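Local coordinates for glycoside hydrolase family 81 (PDB 6FOP), which probably hydrolyses beta-1,3-glucans such as laminarin, as a family 81 glycoside hydrolase of the Clostridium thermocellum cellulosome, at residues A[535-540]-A[594-598]. Numbering follows the deposited sequence.
Sequences WFDLYK and YIKQN. With MG (magnesium ion), chain B.
The ring of Tyr594 reaches across from its helix into the chain that follows helix 514-534, where Leu538 lies over one of its faces and Phe536 packs obliquely near its hydroxyl end. Leu538 makes the contact with a single methyl: CD2 sits 3.7 Å from the Tyr594 ring centroid, 27° off the normal, a CH-pi contact displaced toward CG. The opposite face, again toward the rim, is covered by Asn598 CB from the next turn of the same helix. Chi1 of -179° turns the Tyr594 ring away from its own backbone N and toward Phe536, whose CD1 lies 3.6 Å from Tyr594 CE2. The two rings have centroids 5.5 Å apart and planes inclined at 50°, while the carbonyl O of Phe536 approaches Tyr594 CE1 at 3.3 Å.

Two partners hold the phenol oxygen: Asn598 ND2 donates to Tyr594 OH over 3.1 Å, nearly in its own amide plane, and the backbone O of Asn550 also bonds to it. Asn598 OD1 bonds to His574 ND1; as His574 is a nickel ligand, Asn598 lies in the second shell of that site and Tyr594 is one bond further out. On the more exposed side, Lys540, its chain bent at chi2, brings NZ to the edge of the Tyr594 ring and into a weak hydrogen bond with Gln597 OE1, 3.4 Å away. The carbonyl O of Lys540 binds a magnesium ion at 2.5 Å, and one of the metal's water ligands donates to Asp537 OD2.

Asp537 leaves the helical path with positive phi and begins a type I turn ending at Lys540. Within the family 81 C-terminal domain, the contact packs the loop after helix 514-534 against the early part of helix 592-606, with Tyr621 of helix 615-622 also packing against Tyr594 and Asn598.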
ATOM      1  N   TRP A 535       9.994  -0.382   5.515  1.00 13.48           N
ATOM      2  CA  TRP A 535      10.747   0.859   5.251  1.00 13.91           C
ATOM      3  C   TRP A 535      11.692   1.257   6.386  1.00 12.83           C
ATOM      4  O   TRP A 535      12.848   1.597   6.148  1.00 13.91           O
ATOM      5  CB  TRP A 535       9.770   2.019   4.931  1.00 13.45           C
ATOM      6  CG  TRP A 535       9.254   2.057   3.508  1.00 12.69           C
ATOM      7  CD1 TRP A 535       9.726   2.804   2.517  1.00 13.76           C
ATOM      8  CD2 TRP A 535       8.181   1.261   2.927  1.00 12.20           C
ATOM      9  NE1 TRP A 535       9.024   2.607   1.359  1.00 13.67           N
ATOM     10  CE2 TRP A 535       8.059   1.659   1.581  1.00 12.44           C
ATOM     11  CE3 TRP A 535       7.292   0.299   3.420  1.00 13.24           C
ATOM     12  CZ2 TRP A 535       7.089   1.130   0.725  1.00 13.38           C
ATOM     13  CZ3 TRP A 535       6.337  -0.237   2.560  1.00 13.06           C
ATOM     14  CH2 TRP A 535       6.267   0.161   1.223  1.00 13.92           C
ATOM     15  N   PHE A 536      11.215   1.176   7.627  1.00 12.67           N
ATOM     16  CA  PHE A 536      12.018   1.622   8.768  1.00 14.05           C
ATOM     17  C   PHE A 536      12.603   0.503   9.633  1.00 14.68           C
ATOM     18  O   PHE A 536      13.483   0.782  10.451  1.00 14.90           O
ATOM     19  CB  PHE A 536      11.198   2.543   9.677  1.00 13.62           C
ATOM     20  CG  PHE A 536      10.694   3.799   9.015  1.00 14.68           C
ATOM     21  CD1 PHE A 536      11.516   4.540   8.188  1.00 15.99           C
ATOM     22  CD2 PHE A 536       9.398   4.270   9.250  1.00 16.88           C
ATOM     23  CE1 PHE A 536      11.061   5.702   7.575  1.00 14.93           C
ATOM     24  CE2 PHE A 536       8.943   5.458   8.661  1.00 17.57           C
ATOM     25  CZ  PHE A 536       9.772   6.153   7.800  1.00 15.90           C
ATOM     26  N   ASP A 537      12.105  -0.734   9.459  1.00 14.23           N
ATOM     27  CA  ASP A 537      12.539  -1.899  10.265  1.00 14.17           C
ATOM     28  C   ASP A 537      12.765  -1.506  11.735  1.00 15.67           C
ATOM     29  O   ASP A 537      13.847  -1.690  12.306  1.00 16.05           O
ATOM     30  CB  ASP A 537      13.807  -2.547   9.663  1.00 14.64           C
ATOM     31  CG  ASP A 537      14.171  -3.876  10.295  1.00 16.51           C
ATOM     32  OD1 ASP A 537      13.332  -4.488  10.958  1.00 16.63           O
ATOM     33  OD2 ASP A 537      15.335  -4.322  10.071  1.00 17.03           O
ATOM     34  N   LEU A 538      11.712  -0.991  12.356  1.00 14.90           N
ATOM     35  CA  LEU A 538      11.807  -0.555  13.753  1.00 15.95           C
ATOM     36  C   LEU A 538      12.187  -1.659  14.720  1.00 16.56           C
ATOM     37  O   LEU A 538      12.837  -1.403  15.725  1.00 18.41           O
ATOM     38  CB  LEU A 538      10.507   0.106  14.214  1.00 16.51           C
ATOM     39  CG  LEU A 538      10.043   1.371  13.512  1.00 17.22           C
ATOM     40  CD1 LEU A 538       8.838   1.917  14.251  1.00 17.69           C
ATOM     41  CD2 LEU A 538      11.144   2.410  13.478  1.00 16.73           C
ATOM     42  N   TYR A 539      11.779  -2.886  14.404  1.00 16.77           N
ATOM     43  CA  TYR A 539      12.023  -4.023  15.307  1.00 16.72           C
ATOM     44  C   TYR A 539      13.395  -4.687  15.043  1.00 17.61           C
ATOM     45  O   TYR A 539      13.770  -5.626  15.734  1.00 21.00           O
ATOM     46  CB  TYR A 539      10.872  -5.023  15.187  1.00 17.78           C
ATOM     47  CG  TYR A 539       9.555  -4.429  15.612  1.00 19.31           C
ATOM     48  CD1 TYR A 539       9.168  -4.427  16.953  1.00 22.81           C
ATOM     49  CD2 TYR A 539       8.715  -3.826  14.688  1.00 19.20           C
ATOM     50  CE1 TYR A 539       7.966  -3.850  17.346  1.00 24.91           C
ATOM     51  CE2 TYR A 539       7.523  -3.229  15.076  1.00 22.38           C
ATOM     52  CZ  TYR A 539       7.146  -3.262  16.392  1.00 24.88           C
ATOM     53  OH  TYR A 539       5.951  -2.665  16.740  1.00 28.79           O
ATOM     54  N   LYS A 540      14.105  -4.201  14.025  1.00 18.40           N
ATOM     55  CA  LYS A 540      15.478  -4.592  13.739  1.00 19.60           C
ATOM     56  C   LYS A 540      15.603  -6.081  13.410  1.00 19.94           C
ATOM     57  O   LYS A 540      16.621  -6.694  13.699  1.00 22.76           O
ATOM     58  CB  LYS A 540      16.425  -4.189  14.889  1.00 21.44           C
ATOM     59  CG  LYS A 540      16.312  -2.740  15.348  1.00 23.91           C
ATOM     60  CD  LYS A 540      16.778  -1.792  14.278  1.00 27.51           C
ATOM     61  CE  LYS A 540      16.734  -0.336  14.748  1.00 31.28           C
ATOM     62  NZ  LYS A 540      17.314   0.561  13.696  1.00 32.00           N
ATOM     63  N   TYR A 594      14.578   5.768  17.090  1.00 17.04           N
ATOM     64  CA  TYR A 594      14.734   5.527  15.658  1.00 16.14           C
ATOM     65  C   TYR A 594      14.829   6.852  14.897  1.00 15.56           C
ATOM     66  O   TYR A 594      15.610   6.963  13.952  1.00 16.37           O
ATOM     67  CB  TYR A 594      13.617   4.638  15.063  1.00 15.72           C
ATOM     68  CG  TYR A 594      13.846   4.405  13.580  1.00 15.58           C
ATOM     69  CD1 TYR A 594      14.829   3.514  13.138  1.00 16.56           C
ATOM     70  CD2 TYR A 594      13.138   5.129  12.616  1.00 15.62           C
ATOM     71  CE1 TYR A 594      15.093   3.355  11.778  1.00 16.81           C
ATOM     72  CE2 TYR A 594      13.396   4.978  11.256  1.00 16.20           C
ATOM     73  CZ  TYR A 594      14.362   4.057  10.843  1.00 15.18           C
ATOM     74  OH  TYR A 594      14.623   3.909   9.504  1.00 15.98           O
ATOM     75  N   ILE A 595      14.037   7.860  15.289  1.00 15.71           N
ATOM     76  CA  ILE A 595      14.170   9.188  14.645  1.00 15.62           C
ATOM     77  C   ILE A 595      15.655   9.640  14.702  1.00 14.92           C
ATOM     78  O   ILE A 595      16.250  10.039  13.703  1.00 16.02           O
ATOM     79  CB  ILE A 595      13.314  10.274  15.379  1.00 15.83           C
ATOM     80  CG1 ILE A 595      11.798  10.009  15.351  1.00 17.06           C
ATOM     81  CG2 ILE A 595      13.646  11.663  14.856  1.00 15.93           C
ATOM     82  CD1 ILE A 595      11.179  10.177  14.007  1.00 17.11           C
ATOM     83  N   LYS A 596      16.247   9.540  15.887  1.00 16.27           N
ATOM     84  CA  LYS A 596      17.654   9.907  16.092  1.00 17.48           C
ATOM     85  C   LYS A 596      18.595   9.079  15.214  1.00 17.60           C
ATOM     86  O   LYS A 596      19.425   9.633  14.510  1.00 18.32           O
ATOM     87  CB  LYS A 596      18.018   9.795  17.575  1.00 19.35           C
ATOM     88  CG  LYS A 596      19.443  10.233  17.903  1.00 21.92           C
ATOM     89  CD  LYS A 596      19.714  11.656  17.438  1.00 27.10           C
ATOM     90  CE  LYS A 596      20.850  12.360  18.177  1.00 31.87           C
ATOM     91  NZ  LYS A 596      21.384  13.546  17.435  1.00 31.76           N
ATOM     92  N   GLN A 597      18.418   7.752  15.208  1.00 16.89           N
ATOM     93  CA  GLN A 597      19.258   6.865  14.401  1.00 17.62           C
ATOM     94  C   GLN A 597      19.122   7.143  12.909  1.00 15.99           C
ATOM     95  O   GLN A 597      20.105   7.090  12.154  1.00 16.67           O
ATOM     96  CB  GLN A 597      18.905   5.404  14.667  1.00 19.99           C
ATOM     97  CG  GLN A 597      19.274   4.865  16.033  1.00 25.00           C
ATOM     98  CD  GLN A 597      18.750   3.447  16.248  1.00 31.98           C
ATOM     99  OE1 GLN A 597      17.636   3.106  15.857  1.00 38.79           O
ATOM    100  NE2 GLN A 597      19.563   2.611  16.859  1.00 40.30           N
ATOM    101  N   ASN A 598      17.873   7.326  12.461  1.00 15.16           N
ATOM    102  CA  ASN A 598      17.592   7.573  11.041  1.00 14.91           C
ATOM    103  C   ASN A 598      18.234   8.891  10.598  1.00 14.00           C
ATOM    104  O   ASN A 598      18.935   8.960   9.572  1.00 14.68           O
ATOM    105  CB  ASN A 598      16.072   7.504  10.805  1.00 14.30           C
ATOM    106  CG  ASN A 598      15.679   7.830   9.390  1.00 14.40           C
ATOM    107  OD1 ASN A 598      15.892   8.942   8.901  1.00 15.10           O
ATOM    108  ND2 ASN A 598      15.032   6.866   8.717  1.00 14.97           N
TER
HETATM  109 MG    MG B 826      18.848  -6.487  12.572  1.00 31.70          MG
HETATM  110  O   HOH W   1      17.372  -6.159  10.796  1.00 24.97           O
HETATM  111  O   HOH W   2      18.955  -4.149  12.305  1.00 36.57           O
HETATM  112  O   HOH W   3      19.551  -6.100  14.561  1.00 50.91           O